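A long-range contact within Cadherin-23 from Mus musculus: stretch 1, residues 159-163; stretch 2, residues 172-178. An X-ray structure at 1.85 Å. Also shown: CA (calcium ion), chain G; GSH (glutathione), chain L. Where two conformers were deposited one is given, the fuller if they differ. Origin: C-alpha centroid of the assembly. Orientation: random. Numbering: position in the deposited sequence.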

# COMPACT_ATOMS: atom_id res chain seq x y z
N GLU A 159 3.84 12.91 1.81
CA GLU A 159 4.42 14.13 1.23
C GLU A 159 3.48 15.35 1.36
O GLU A 159 3.65 16.37 0.70
CB GLU A 159 4.85 13.89 -0.22
CG GLU A 159 5.77 12.68 -0.37
CD GLU A 159 6.22 12.43 -1.82
OE1 GLU A 159 6.36 13.43 -2.61
OE2 GLU A 159 6.41 11.21 -2.14
N GLY A 160 2.50 15.23 2.25
CA GLY A 160 1.43 16.21 2.35
C GLY A 160 0.46 16.21 1.17
O GLY A 160 -0.44 17.07 1.14
N LYS A 161 0.62 15.26 0.23
CA LYS A 161 -0.24 15.19 -0.94
C LYS A 161 -1.31 14.11 -0.84
O LYS A 161 -2.35 14.25 -1.48
CB LYS A 161 0.59 14.89 -2.20
CG LYS A 161 1.84 15.76 -2.41
CD LYS A 161 1.57 17.22 -2.17
CE LYS A 161 0.74 17.79 -3.27
NZ LYS A 161 0.67 19.29 -3.15
N PHE A 162 -1.02 13.04 -0.11
CA PHE A 162 -1.92 11.90 0.05
C PHE A 162 -2.05 11.49 1.51
O PHE A 162 -1.12 11.69 2.32
CB PHE A 162 -1.39 10.70 -0.73
CG PHE A 162 -1.16 11.00 -2.18
CD1 PHE A 162 -2.22 11.02 -3.05
CD2 PHE A 162 0.10 11.40 -2.63
CE1 PHE A 162 -2.05 11.37 -4.38
CE2 PHE A 162 0.29 11.72 -3.96
CZ PHE A 162 -0.79 11.71 -4.83
N ALA A 163 -3.19 10.90 1.82
CA ALA A 163 -3.48 10.39 3.14
C ALA A 163 -4.20 9.07 3.02
O ALA A 163 -4.86 8.78 2.00
CB ALA A 163 -4.34 11.37 3.91
CA CA G . -0.22 21.91 -13.48
N1 GSH L . -1.01 27.10 -8.94
CA1 GSH L . -1.76 26.38 -9.96
C1 GSH L . -2.14 25.02 -9.42
O11 GSH L . -1.72 24.71 -8.28
O12 GSH L . -2.83 24.27 -10.15
CB1 GSH L . -0.94 26.22 -11.26
CG1 GSH L . 0.31 25.37 -11.05
CD1 GSH L . 0.93 24.98 -12.38
OE1 GSH L . 0.39 24.16 -13.12
N2 GSH L . 2.10 25.55 -12.65
CA2 GSH L . 2.92 25.15 -13.77
C2 GSH L . 4.30 24.75 -13.32
O2 GSH L . 5.24 24.89 -14.09
CB2 GSH L . 2.98 26.30 -14.78
SG2 GSH L . 1.32 26.59 -15.42
N3 GSH L . 4.40 24.18 -12.11
CA3 GSH L . 5.64 23.67 -11.57
C3 GSH L . 6.09 24.40 -10.33
O31 GSH L . 7.20 24.08 -9.86
O32 GSH L . 5.34 25.26 -9.79
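Stretch 2 (172-178) SVLSSLD

Stretch 2 pairs with stretch 1 as the partner in a short antiparallel beta ladder, then runs on as a loop, bent at Leu174, held to stretch 1 by backbone bonds, Ser175 and the side chain of Lys161. Within these stretches the ladder has two residue pairs. Ala163 and Ser172 form the hydrogen-bonded pair, with their CA atoms 5.4 Å apart. Ser172 N donates to Ala163 O at 2.7 Å, and Ala163 N donates to Ser172 O at 3.0 Å. Phe162 and Val173 form the next, non-hydrogen-bonded pair, CA to CA 4.8 Å. Here the strands come close enough for a CA-H...O contact, with Phe162 CA 3.2 Å from Ser172 O.

Beyond Val173 the backbone changes. Leu174 has phi/psi of -97/-32, close to the -102/-30 of Lys161, so neither residue is extended. Leu174 N still donates to Lys161 O at 2.7 Å, in good line at 165°. Lys161 O also takes a weak bond from Ser175 N at 3.5 Å. From Ser175 to Asp178 the chain is extended again but is no longer strand.

The ladder sends alternate side chains to opposite faces. Phe162 and Val173 share one face. Ala163 and Ser172 share the other, where Ala163 CB lies 4.3 Å from Ser172 OG. Leu174 points its CB toward stretch 1, and Leu174 CB lies 4.3 Å from Ala163 CB. Farther along its side chain, Leu174 CD2 comes within 3.6 Å of Gly160 O.

The loop is held by polar contacts. Ser175 OG, with chi1 in p, donates to Gly160 O at 2.7 Å. The CA-to-CB bond of Lys161 points away overall, but the end of the side chain returns to stretch 2. Three successive m rotamers bend it, and a t chi4 completes it. Lys161 NZ donates to Ser176 O at 2.9 Å and makes a weak bond to Ser175 OG at 3.2 Å. Ser176 itself points its CB away.

Leu177 adds apolar packing. Its CB leaves sideways, but its end comes nearer: Leu177 CD2 is 3.9 Å from Phe162 CZ and 4.0 Å from Lys161 CE. Together the two stretches bury 478 Å², both sides summed.

Asp178 makes no contact with stretch 1. Asp178 OD1 binds the calcium ion at 2.4 Å, and Asp178 OD2 accepts a hydrogen bond from glutathione N3 at 3.0 Å.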

# COMPACT_ATOMS: atom_id res chain seq x y z
N SER A 172 -6.36 8.86 -0.30
CA SER A 172 -7.05 10.02 -0.85
C SER A 172 -6.10 11.18 -1.13
O SER A 172 -5.01 11.25 -0.59
CB SER A 172 -8.17 10.49 0.06
OG SER A 172 -7.69 10.87 1.34
N VAL A 173 -6.56 12.10 -1.96
CA VAL A 173 -5.83 13.32 -2.27
C VAL A 173 -5.95 14.25 -1.08
O VAL A 173 -7.05 14.64 -0.71
CB VAL A 173 -6.39 14.03 -3.50
CG1 VAL A 173 -5.60 15.32 -3.78
CG2 VAL A 173 -6.32 13.11 -4.71
N LEU A 174 -4.82 14.65 -0.50
CA LEU A 174 -4.82 15.52 0.69
C LEU A 174 -4.62 17.00 0.32
O LEU A 174 -5.10 17.90 1.00
CB LEU A 174 -3.74 15.01 1.67
CG LEU A 174 -3.50 15.79 2.97
CD1 LEU A 174 -4.73 15.73 3.89
CD2 LEU A 174 -2.26 15.26 3.67
N SER A 175 -3.87 17.26 -0.74
CA SER A 175 -3.77 18.60 -1.29
C SER A 175 -3.55 18.54 -2.81
O SER A 175 -3.23 17.49 -3.36
CB SER A 175 -2.63 19.36 -0.65
OG SER A 175 -1.47 18.60 -0.88
N SER A 176 -3.75 19.66 -3.49
CA SER A 176 -3.85 19.61 -4.95
C SER A 176 -2.53 19.18 -5.61
O SER A 176 -1.43 19.46 -5.12
CB SER A 176 -4.31 20.97 -5.50
OG SER A 176 -3.41 21.97 -5.14
N LEU A 177 -2.67 18.44 -6.69
CA LEU A 177 -1.56 17.93 -7.44
C LEU A 177 -1.20 18.92 -8.56
O LEU A 177 -1.98 19.79 -8.91
CB LEU A 177 -1.91 16.56 -8.01
CG LEU A 177 -2.34 15.54 -6.94
CD1 LEU A 177 -2.55 14.16 -7.54
CD2 LEU A 177 -1.38 15.45 -5.75
N ASP A 178 0.00 18.75 -9.08
CA ASP A 178 0.52 19.52 -10.20
C ASP A 178 1.51 18.65 -10.93
O ASP A 178 2.64 18.44 -10.46
CB ASP A 178 1.15 20.82 -9.69
CG ASP A 178 1.68 21.71 -10.81
OD1 ASP A 178 1.54 21.35 -12.01
OD2 ASP A 178 2.25 22.77 -10.48
O HOH W 1 -1.50 22.12 -11.39